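Local atomic coordinates of alpha,alpha-trehalose-phosphate synthase (UDP-forming) (Burkholderia multivorans, PDB entry 5UOF), a protein that belongs to glycosyltransferase family 20 and is built on the GT-B fold, in which two Rossmann-like domains face each other. Residues Y233-P239 against N448-R454; R283-F287 against V301-Q305; G45-N51 against T71-L77. All coordinates share one frame; numbering follows the deposited sequence.

How the interactions relate
All three contacts are buried, yet their chemistry follows their place in the fold. Interaction 3 is a parallel strand pair, held by a ladder of backbone hydrogen bonds in the ten-stranded sheet. Interaction 2 belongs to the separate six-stranded parallel sheet; there a helix lies on a strand through side chains alone, with no hydrogen bond across. Interaction 1, nearest the centre of the chain, joins a loop to the start of helix 450-472 and mixes polar bonds, water and CH-pi contacts. Helix 32-43 touches both interaction 1 and interaction 3, whose nearest atoms are about 9 Å apart. Interactions 2 and 3 lie on opposite sides of the chain's centre.

Interaction 1: Y233-P239 against N448-R454; sequences YPIGVYP and NDLSVWR. With EDO (1,2-ethanediol), chain G.
Tyr-238 reaches from the loop after strand 226-232 to Arg-454 on the C-terminal helix, and its side chain can be followed atom by atom. CB is no more than the pivot: chi1 of -71° puts CG opposite the carbonyl carbon and swings the ring across the helix start. CD1 and CE1 pass the carboxylate of Asp-449; Tyr-238 CE1 lies 4.1 Å from Asp-449 CG. Beyond them, Leu-450 CB sits over one ring face, 4.0 Å from the Tyr-238 centroid, in a CH-pi contact, while Leu-450 CD2 lies near CE2. At the tip, Tyr-238 OH accepts a bond from Arg-454 NH2 (2.8 Å, 158°) that lies in the guanidinium plane, and a weak second one from NH1, which also serves Gly-35 O.

Earlier in the loop, Ile-235 CG1 lies 3.5 Å from the centroid of the five-membered ring of Trp-453, over its face. A water accepts from both Gly-236 N and Trp-453 N. Asp-449 caps the helix, and a bound 1,2-ethanediol takes its N-H and gives a bond to OD2. Three early N-H groups are met from outside the helix backbone: Leu-450 N by Val-237 O at 2.9 Å, Ser-451 N by Asp-449 OD1 at 2.9 Å, and Trp-453 by water. The cap's negative charge would probably suit the positive end of the helix dipole.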
loop_
_atom_site.group_PDB
_atom_site.type_symbol
_atom_site.label_atom_id
_atom_site.label_comp_id
_atom_site.label_asym_id
_atom_site.label_seq_id
_atom_site.Cartn_x
_atom_site.Cartn_y
_atom_site.Cartn_z
ATOM N N TYR A 233 7.442 19.690 -7.494
ATOM C CA TYR A 233 8.599 20.215 -8.231
ATOM C C TYR A 233 9.329 19.017 -8.825
ATOM O O TYR A 233 10.342 18.571 -8.275
ATOM C CB TYR A 233 9.555 21.005 -7.324
ATOM C CG TYR A 233 8.933 22.049 -6.415
ATOM C CD1 TYR A 233 8.310 21.686 -5.230
ATOM C CD2 TYR A 233 9.018 23.405 -6.713
ATOM C CE1 TYR A 233 7.752 22.640 -4.390
ATOM C CE2 TYR A 233 8.476 24.372 -5.878
ATOM C CZ TYR A 233 7.846 23.978 -4.711
ATOM O OH TYR A 233 7.297 24.914 -3.874
ATOM N N PRO A 234 8.806 18.425 -9.901
ATOM C CA PRO A 234 9.451 17.228 -10.474
ATOM C C PRO A 234 10.879 17.522 -10.925
ATOM O O PRO A 234 11.129 18.483 -11.650
ATOM C CB PRO A 234 8.546 16.872 -11.661
ATOM C CG PRO A 234 7.718 18.101 -11.934
ATOM C CD PRO A 234 7.547 18.760 -10.586
ATOM N N ILE A 235 11.818 16.686 -10.487
ATOM C CA ILE A 235 13.234 16.890 -10.792
ATOM C C ILE A 235 13.518 16.429 -12.215
ATOM O O ILE A 235 13.207 15.289 -12.586
ATOM C CB ILE A 235 14.123 16.136 -9.790
ATOM C CG1 ILE A 235 13.968 16.718 -8.385
ATOM C CG2 ILE A 235 15.593 16.194 -10.224
ATOM C CD1 ILE A 235 14.935 16.113 -7.359
ATOM N N GLY A 236 14.149 17.298 -13.006
ATOM C CA GLY A 236 14.518 16.974 -14.360
ATOM C C GLY A 236 16.015 16.825 -14.539
ATOM O O GLY A 236 16.776 16.641 -13.578
ATOM N N VAL A 237 16.447 16.910 -15.797
ATOM C CA VAL A 237 17.851 16.759 -16.165
ATOM C C VAL A 237 18.214 17.905 -17.098
ATOM O O VAL A 237 17.406 18.813 -17.321
ATOM C CB VAL A 237 18.120 15.401 -16.835
ATOM C CG1 VAL A 237 17.741 14.260 -15.895
ATOM C CG2 VAL A 237 17.346 15.296 -18.154
ATOM N N TYR A 238 19.432 17.893 -17.638
ATOM C CA TYR A 238 19.794 18.819 -18.710
ATOM C C TYR A 238 19.922 18.007 -19.991
ATOM O O TYR A 238 20.998 17.472 -20.290
ATOM C CB TYR A 238 21.092 19.573 -18.402
ATOM C CG TYR A 238 20.945 20.600 -17.295
ATOM C CD1 TYR A 238 20.120 21.705 -17.453
ATOM C CD2 TYR A 238 21.660 20.480 -16.111
ATOM C CE1 TYR A 238 19.992 22.662 -16.451
ATOM C CE2 TYR A 238 21.537 21.426 -15.106
ATOM C CZ TYR A 238 20.703 22.516 -15.281
ATOM O OH TYR A 238 20.581 23.476 -14.289
ATOM N N PRO A 239 18.845 17.868 -20.769
ATOM C CA PRO A 239 18.854 16.859 -21.837
ATOM C C PRO A 239 19.852 17.151 -22.941
ATOM O O PRO A 239 20.449 16.207 -23.472
ATOM C CB PRO A 239 17.402 16.870 -22.348
ATOM C CG PRO A 239 16.849 18.189 -21.919
ATOM C CD PRO A 239 17.545 18.542 -20.639
ATOM N N ASN A 448 10.967 21.173 -18.611
ATOM C CA ASN A 448 11.146 21.005 -17.173
ATOM C C ASN A 448 12.562 20.485 -16.928
ATOM O O ASN A 448 12.772 19.404 -16.375
ATOM C CB ASN A 448 10.103 20.053 -16.585
ATOM C CG ASN A 448 10.288 19.856 -15.106
ATOM O OD1 ASN A 448 10.694 20.787 -14.410
ATOM N ND2 ASN A 448 10.043 18.636 -14.615
ATOM N N ASP A 449 13.558 21.253 -17.365
ATOM C CA ASP A 449 14.923 20.821 -17.114
ATOM C C ASP A 449 15.291 21.113 -15.656
ATOM O O ASP A 449 14.515 21.698 -14.899
ATOM C CB ASP A 449 15.898 21.439 -18.136
ATOM C CG ASP A 449 16.211 22.923 -17.904
ATOM O OD1 ASP A 449 15.977 23.482 -16.824
ATOM O OD2 ASP A 449 16.737 23.550 -18.849
ATOM N N LEU A 450 16.473 20.647 -15.254
ATOM C CA LEU A 450 16.842 20.672 -13.840
ATOM C C LEU A 450 16.792 22.082 -13.253
ATOM O O LEU A 450 16.572 22.242 -12.041
ATOM C CB LEU A 450 18.235 20.064 -13.666
ATOM C CG LEU A 450 18.818 19.952 -12.254
ATOM C CD1 LEU A 450 17.834 19.243 -11.312
ATOM C CD2 LEU A 450 20.127 19.163 -12.309
ATOM N N SER A 451 16.988 23.117 -14.083
ATOM C CA SER A 451 16.936 24.473 -13.550
ATOM C C SER A 451 15.534 24.858 -13.095
ATOM O O SER A 451 15.394 25.742 -12.242
ATOM C CB SER A 451 17.441 25.480 -14.589
ATOM O OG SER A 451 16.454 25.741 -15.568
ATOM N N VAL A 452 14.491 24.211 -13.627
ATOM C CA VAL A 452 13.133 24.529 -13.199
ATOM C C VAL A 452 12.929 24.126 -11.740
ATOM O O VAL A 452 12.400 24.901 -10.940
ATOM C CB VAL A 452 12.101 23.870 -14.132
ATOM C CG1 VAL A 452 10.674 24.170 -13.659
ATOM C CG2 VAL A 452 12.319 24.369 -15.571
ATOM N N TRP A 453 13.362 22.917 -11.373
ATOM C CA TRP A 453 13.309 22.487 -9.974
ATOM C C TRP A 453 14.014 23.483 -9.069
ATOM O O TRP A 453 13.444 23.980 -8.090
ATOM C CB TRP A 453 13.952 21.103 -9.854
ATOM C CG TRP A 453 14.088 20.532 -8.473
ATOM C CD1 TRP A 453 13.099 19.977 -7.708
ATOM C CD2 TRP A 453 15.304 20.381 -7.727
ATOM N NE1 TRP A 453 13.621 19.524 -6.516
ATOM C CE2 TRP A 453 14.975 19.736 -6.516
ATOM C CE3 TRP A 453 16.640 20.725 -7.968
ATOM C CZ2 TRP A 453 15.926 19.442 -5.546
ATOM C CZ3 TRP A 453 17.582 20.425 -7.008
ATOM C CH2 TRP A 453 17.222 19.796 -5.807
ATOM N N ARG A 454 15.265 23.791 -9.395
ATOM C CA ARG A 454 16.051 24.688 -8.567
ATOM C C ARG A 454 15.408 26.068 -8.480
ATOM O O ARG A 454 15.201 26.610 -7.384
ATOM C CB ARG A 454 17.463 24.778 -9.140
ATOM C CG ARG A 454 18.251 25.931 -8.593
ATOM C CD ARG A 454 19.689 25.895 -9.087
ATOM N NE ARG A 454 19.819 26.223 -10.499
ATOM C CZ ARG A 454 20.146 25.348 -11.444
ATOM N NH1 ARG A 454 20.373 24.075 -11.139
ATOM N NH2 ARG A 454 20.245 25.750 -12.700
HETATM C C1 EDO G . 13.866 26.134 -18.435
HETATM O O1 EDO G . 15.175 25.823 -18.937
HETATM C C2 EDO G . 12.838 25.162 -19.011
HETATM O O2 EDO G . 13.214 23.804 -18.727
HETATM O O HOH W 1 13.423 20.120 -12.926
HETATM O O HOH W 2 10.274 21.081 -11.751
HETATM O O HOH W 3 14.475 17.266 -17.949
#

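Interaction 2: R283-F287 against V301-Q305; sequences RFQAF and VSLVQ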
loop_
_atom_site.group_PDB
_atom_site.type_symbol
_atom_site.label_atom_id
_atom_site.label_comp_id
_atom_site.label_asym_id
_atom_site.label_seq_id
_atom_site.Cartn_x
_atom_site.Cartn_y
_atom_site.Cartn_z
ATOM N N ARG A 283 11.512 -7.664 -14.012
ATOM C CA ARG A 283 12.217 -7.145 -15.181
ATOM C C ARG A 283 12.787 -8.284 -16.026
ATOM O O ARG A 283 12.563 -8.358 -17.247
ATOM C CB ARG A 283 13.330 -6.203 -14.689
ATOM C CG ARG A 283 13.901 -5.237 -15.720
ATOM C CD ARG A 283 13.096 -3.949 -15.783
ATOM N NE ARG A 283 13.001 -3.295 -14.474
ATOM C CZ ARG A 283 13.858 -2.391 -14.012
ATOM N NH1 ARG A 283 14.907 -2.024 -14.738
ATOM N NH2 ARG A 283 13.677 -1.866 -12.801
ATOM N N PHE A 284 13.527 -9.186 -15.385
ATOM C CA PHE A 284 14.145 -10.294 -16.098
ATOM C C PHE A 284 13.088 -11.244 -16.639
ATOM O O PHE A 284 13.210 -11.734 -17.765
ATOM C CB PHE A 284 15.089 -11.077 -15.188
ATOM C CG PHE A 284 16.383 -10.367 -14.854
ATOM C CD1 PHE A 284 16.583 -9.034 -15.176
ATOM C CD2 PHE A 284 17.400 -11.069 -14.232
ATOM C CE1 PHE A 284 17.789 -8.405 -14.851
ATOM C CE2 PHE A 284 18.605 -10.445 -13.901
ATOM C CZ PHE A 284 18.792 -9.115 -14.224
ATOM N N GLN A 285 12.066 -11.543 -15.835
ATOM C CA GLN A 285 11.098 -12.557 -16.243
ATOM C C GLN A 285 10.260 -12.087 -17.423
ATOM O O GLN A 285 9.816 -12.908 -18.232
ATOM C CB GLN A 285 10.194 -12.938 -15.064
ATOM C CG GLN A 285 10.937 -13.725 -13.985
ATOM C CD GLN A 285 10.024 -14.215 -12.877
ATOM O OE1 GLN A 285 8.852 -13.853 -12.822
ATOM N NE2 GLN A 285 10.565 -15.043 -11.983
ATOM N N ALA A 286 9.996 -10.786 -17.517
ATOM C CA ALA A 286 9.258 -10.302 -18.678
ATOM C C ALA A 286 10.095 -10.395 -19.945
ATOM O O ALA A 286 9.552 -10.647 -21.022
ATOM C CB ALA A 286 8.789 -8.870 -18.445
ATOM N N PHE A 287 11.412 -10.187 -19.841
ATOM C CA PHE A 287 12.281 -10.394 -20.996
ATOM C C PHE A 287 12.281 -11.861 -21.405
ATOM O O PHE A 287 12.224 -12.189 -22.598
ATOM C CB PHE A 287 13.696 -9.915 -20.661
ATOM C CG PHE A 287 14.659 -9.982 -21.814
ATOM C CD1 PHE A 287 14.511 -9.148 -22.908
ATOM C CD2 PHE A 287 15.726 -10.873 -21.794
ATOM C CE1 PHE A 287 15.410 -9.212 -23.978
ATOM C CE2 PHE A 287 16.628 -10.928 -22.849
ATOM C CZ PHE A 287 16.464 -10.109 -23.942
ATOM N N VAL A 301 18.547 -10.118 -29.840
ATOM C CA VAL A 301 18.465 -9.032 -28.869
ATOM C C VAL A 301 19.119 -9.524 -27.589
ATOM O O VAL A 301 19.101 -10.719 -27.283
ATOM C CB VAL A 301 16.996 -8.590 -28.629
ATOM C CG1 VAL A 301 16.156 -9.761 -28.133
ATOM C CG2 VAL A 301 16.914 -7.431 -27.644
ATOM N N SER A 302 19.714 -8.600 -26.844
ATOM C CA SER A 302 20.266 -8.899 -25.532
ATOM C C SER A 302 19.841 -7.831 -24.542
ATOM O O SER A 302 19.722 -6.652 -24.881
ATOM C CB SER A 302 21.800 -8.959 -25.547
ATOM O OG SER A 302 22.255 -10.065 -26.305
ATOM N N LEU A 303 19.639 -8.257 -23.307
ATOM C CA LEU A 303 19.355 -7.347 -22.211
ATOM C C LEU A 303 20.637 -7.143 -21.416
ATOM O O LEU A 303 21.266 -8.112 -20.994
ATOM C CB LEU A 303 18.243 -7.908 -21.315
ATOM C CG LEU A 303 18.058 -7.220 -19.954
ATOM C CD1 LEU A 303 17.633 -5.768 -20.136
ATOM C CD2 LEU A 303 17.007 -7.998 -19.131
ATOM N N VAL A 304 21.043 -5.885 -21.245
ATOM C CA VAL A 304 22.147 -5.530 -20.365
ATOM C C VAL A 304 21.542 -4.872 -19.134
ATOM O O VAL A 304 20.930 -3.804 -19.236
ATOM C CB VAL A 304 23.153 -4.599 -21.062
ATOM C CG1 VAL A 304 24.165 -4.047 -20.053
ATOM C CG2 VAL A 304 23.896 -5.351 -22.140
ATOM N N GLN A 305 21.688 -5.521 -17.981
ATOM C CA GLN A 305 21.265 -4.974 -16.692
ATOM C C GLN A 305 22.511 -4.576 -15.917
ATOM O O GLN A 305 23.327 -5.433 -15.561
ATOM C CB GLN A 305 20.444 -5.986 -15.894
ATOM C CG GLN A 305 20.108 -5.501 -14.476
ATOM C CD GLN A 305 19.066 -4.411 -14.478
ATOM O OE1 GLN A 305 17.962 -4.612 -14.979
ATOM N NE2 GLN A 305 19.410 -3.243 -13.926
#
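Leu-303 and Phe-287 make the tight half of this contact. The leucine CB stands almost squarely over the phenylalanine ring, 3.8 Å from the centroid and 11° off the normal. With CG of Phe-287 anti to its backbone N (chi1 -176°), the ring extends from the helix toward the strand, and its CZ comes within 3.7 Å of Leu-303 N. Phe-284 flanks the leucine less closely, its CD1 4.1 Å from Leu-303 CD2. The same ring turns its edge to the aliphatic part of Gln-305: Phe-284 CE1 lies 3.7 Å from Gln-305 CG, near the ring plane.

The looser half is polar. Arg-283 NH1 stays 4.0 Å from Gln-305 OE1, with guanidinium and amide planes strongly inclined, and no hydrogen bond links the two segments. These groups look instead to the preceding strand and the loop after it: Arg-283 forms a salt bridge with Asp-272, whose other carboxylate oxygen takes the amide NE2 of Gln-305, and Gln-305 OE1 bonds Ser-270 OG. Helix and strand segments run antiparallel, their axes 10.6 Å apart, so that hydrophobic side chains fill the interval. Strand 266-271, helix 280-293 and strand 301-306 together form the beta-alpha-beta crossover that is the repeating element of a Rossmann-like domain, here the one built on the six-stranded parallel sheet.

Interaction 3: G45-N51 against T71-L77; sequences GVWFGWN and TYATVGL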
loop_
_atom_site.group_PDB
_atom_site.type_symbol
_atom_site.label_atom_id
_atom_site.label_comp_id
_atom_site.label_asym_id
_atom_site.label_seq_id
_atom_site.Cartn_x
_atom_site.Cartn_y
_atom_site.Cartn_z
ATOM N N GLY A 45 26.110 30.840 -0.546
ATOM C CA GLY A 45 25.451 30.066 0.485
ATOM C C GLY A 45 26.346 29.046 1.161
ATOM O O GLY A 45 27.572 29.053 1.038
ATOM N N VAL A 46 25.695 28.153 1.908
ATOM C CA VAL A 46 26.352 27.127 2.706
ATOM C C VAL A 46 25.681 25.792 2.403
ATOM O O VAL A 46 24.449 25.712 2.346
ATOM C CB VAL A 46 26.270 27.440 4.214
ATOM C CG1 VAL A 46 27.052 26.417 5.032
ATOM C CG2 VAL A 46 26.769 28.857 4.498
ATOM N N TRP A 47 26.487 24.758 2.190
ATOM C CA TRP A 47 26.018 23.380 2.111
ATOM C C TRP A 47 26.466 22.691 3.392
ATOM O O TRP A 47 27.669 22.626 3.675
ATOM C CB TRP A 47 26.578 22.674 0.875
ATOM C CG TRP A 47 25.911 21.364 0.513
ATOM C CD1 TRP A 47 25.072 20.613 1.282
ATOM C CD2 TRP A 47 26.053 20.668 -0.729
ATOM N NE1 TRP A 47 24.680 19.485 0.588
ATOM C CE2 TRP A 47 25.270 19.503 -0.649
ATOM C CE3 TRP A 47 26.768 20.926 -1.906
ATOM C CZ2 TRP A 47 25.181 18.593 -1.701
ATOM C CZ3 TRP A 47 26.677 20.024 -2.949
ATOM C CH2 TRP A 47 25.891 18.869 -2.837
ATOM N N PHE A 48 25.497 22.236 4.177
ATOM C CA PHE A 48 25.722 21.630 5.477
ATOM C C PHE A 48 25.350 20.158 5.423
ATOM O O PHE A 48 24.316 19.796 4.857
ATOM C CB PHE A 48 24.896 22.357 6.551
ATOM C CG PHE A 48 24.883 21.670 7.885
ATOM C CD1 PHE A 48 25.881 21.924 8.824
ATOM C CD2 PHE A 48 23.854 20.808 8.225
ATOM C CE1 PHE A 48 25.857 21.299 10.058
ATOM C CE2 PHE A 48 23.826 20.183 9.460
ATOM C CZ PHE A 48 24.830 20.427 10.375
ATOM N N GLY A 49 26.195 19.316 6.009
ATOM C CA GLY A 49 25.897 17.900 6.074
ATOM C C GLY A 49 27.124 17.090 6.451
ATOM O O GLY A 49 28.153 17.631 6.864
ATOM N N TRP A 50 26.987 15.775 6.280
ATOM C CA TRP A 50 28.034 14.817 6.620
ATOM C C TRP A 50 29.222 14.934 5.674
ATOM O O TRP A 50 29.057 15.151 4.469
ATOM C CB TRP A 50 27.459 13.404 6.537
ATOM C CG TRP A 50 28.366 12.308 6.993
ATOM C CD1 TRP A 50 29.288 12.364 7.992
ATOM C CD2 TRP A 50 28.410 10.972 6.477
ATOM N NE1 TRP A 50 29.911 11.144 8.130
ATOM C CE2 TRP A 50 29.387 10.272 7.212
ATOM C CE3 TRP A 50 27.717 10.301 5.458
ATOM C CZ2 TRP A 50 29.694 8.932 6.962
ATOM C CZ3 TRP A 50 28.022 8.969 5.212
ATOM C CH2 TRP A 50 29.005 8.302 5.958
ATOM N N ASN A 51 30.427 14.755 6.218
ATOM C CA ASN A 51 31.635 14.721 5.402
ATOM C C ASN A 51 32.004 13.312 4.938
ATOM O O ASN A 51 33.063 13.134 4.324
ATOM C CB ASN A 51 32.820 15.358 6.154
ATOM C CG ASN A 51 33.112 14.684 7.492
ATOM O OD1 ASN A 51 32.567 13.629 7.808
ATOM N ND2 ASN A 51 33.985 15.301 8.283
ATOM N N THR A 71 30.350 28.025 0.901
ATOM C CA THR A 71 30.909 27.473 2.125
ATOM C C THR A 71 30.382 26.061 2.324
ATOM O O THR A 71 29.184 25.805 2.153
ATOM C CB THR A 71 30.567 28.352 3.331
ATOM O OG1 THR A 71 31.065 29.676 3.103
ATOM C CG2 THR A 71 31.193 27.797 4.596
ATOM N N TYR A 72 31.279 25.141 2.659
ATOM C CA TYR A 72 30.913 23.770 2.985
ATOM C C TYR A 72 31.129 23.574 4.480
ATOM O O TYR A 72 32.260 23.691 4.967
ATOM C CB TYR A 72 31.729 22.777 2.160
ATOM C CG TYR A 72 31.585 22.999 0.665
ATOM C CD1 TYR A 72 30.580 22.364 -0.056
ATOM C CD2 TYR A 72 32.435 23.860 -0.018
ATOM C CE1 TYR A 72 30.434 22.563 -1.414
ATOM C CE2 TYR A 72 32.292 24.070 -1.380
ATOM C CZ TYR A 72 31.289 23.418 -2.072
ATOM O OH TYR A 72 31.138 23.616 -3.427
ATOM N N ALA A 73 30.040 23.319 5.201
ATOM C CA ALA A 73 30.036 23.172 6.655
ATOM C C ALA A 73 29.705 21.723 6.974
ATOM O O ALA A 73 28.561 21.292 6.800
ATOM C CB ALA A 73 29.023 24.116 7.300
ATOM N N THR A 74 30.696 20.966 7.439
ATOM C CA THR A 74 30.550 19.519 7.523
ATOM C C THR A 74 30.948 19.000 8.896
ATOM O O THR A 74 31.798 19.578 9.585
ATOM C CB THR A 74 31.392 18.808 6.448
ATOM O OG1 THR A 74 32.775 19.169 6.599
ATOM C CG2 THR A 74 30.931 19.212 5.055
ATOM N N VAL A 75 30.313 17.896 9.282
ATOM C CA VAL A 75 30.664 17.148 10.481
ATOM C C VAL A 75 30.893 15.698 10.087
ATOM O O VAL A 75 30.340 15.206 9.098
ATOM C CB VAL A 75 29.577 17.231 11.580
ATOM C CG1 VAL A 75 29.380 18.665 12.047
ATOM C CG2 VAL A 75 28.272 16.647 11.087
ATOM N N GLY A 76 31.737 15.016 10.860
ATOM C CA GLY A 76 31.721 13.572 10.861
ATOM C C GLY A 76 30.558 13.062 11.686
ATOM O O GLY A 76 29.860 13.823 12.353
ATOM N N LEU A 77 30.340 11.752 11.619
ATOM C CA LEU A 77 29.345 11.070 12.434
ATOM C C LEU A 77 30.032 9.985 13.250
ATOM O O LEU A 77 30.959 9.330 12.762
ATOM C CB LEU A 77 28.253 10.453 11.557
ATOM C CG LEU A 77 27.380 11.399 10.731
ATOM C CD1 LEU A 77 26.571 10.618 9.694
ATOM C CD2 LEU A 77 26.465 12.202 11.653
HETATM O O HOH W 4 34.576 17.998 8.160
#
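The carbonyl oxygen of Val-75 is approached by three groups of the facing segment. Asn-51 N donates to it at 2.9 Å, Trp-50 CA offers a C-H, and Trp-50 CD1 reaches it at the indole edge, 3.2 Å away. Asn-51 OD1 also lies near, but two acceptors cannot bond; OD1 takes the N-H of Glu-53 instead, which makes an Asx turn, while ND2 and Thr-74 OG1 share a water. Asn-51 CG sits between backbone N and carbonyl carbon (chi1 58°), which lays the amide beside the Val-75 to Gly-76 peptide.

Behind this end runs a regular parallel ladder. Thr-71 N binds Gly-45 O, Trp-47 N binds Thr-71 O, and Ala-73 N binds Trp-47 O at 2.9 Å; Gly-49 continues the series with its N to Ala-73 O and its O to Val-75 N, the latter at 3.3 Å. CA-H groups add to the grip, as where Phe-48 CA meets Ala-73 O at 3.2 Å.

Val-46 and Phe-48 share one face of the sheet with Ala-73, whose CB lies 3.8 Å from Val-46 CG1. Trp-47 and Tyr-72 lie on the other, under helix 32-43, where Trp-47 CE3 comes to the edge of the tyrosine ring. The chain turns a corner at Gly-49, and past it Trp-50 receives Leu-77 over one indole face: Leu-77 CD1 stands 3.5 Å from the centroid of the five-membered ring of Trp-50, 3° off the normal, while Trp-50 NE1 bonds Glu-53 O. Strand 46-48 lies between strands 12-16 and 70-77 and is parallel to both, a layout that fits the Rossmann-like N-terminal sheet of the GT-B fold.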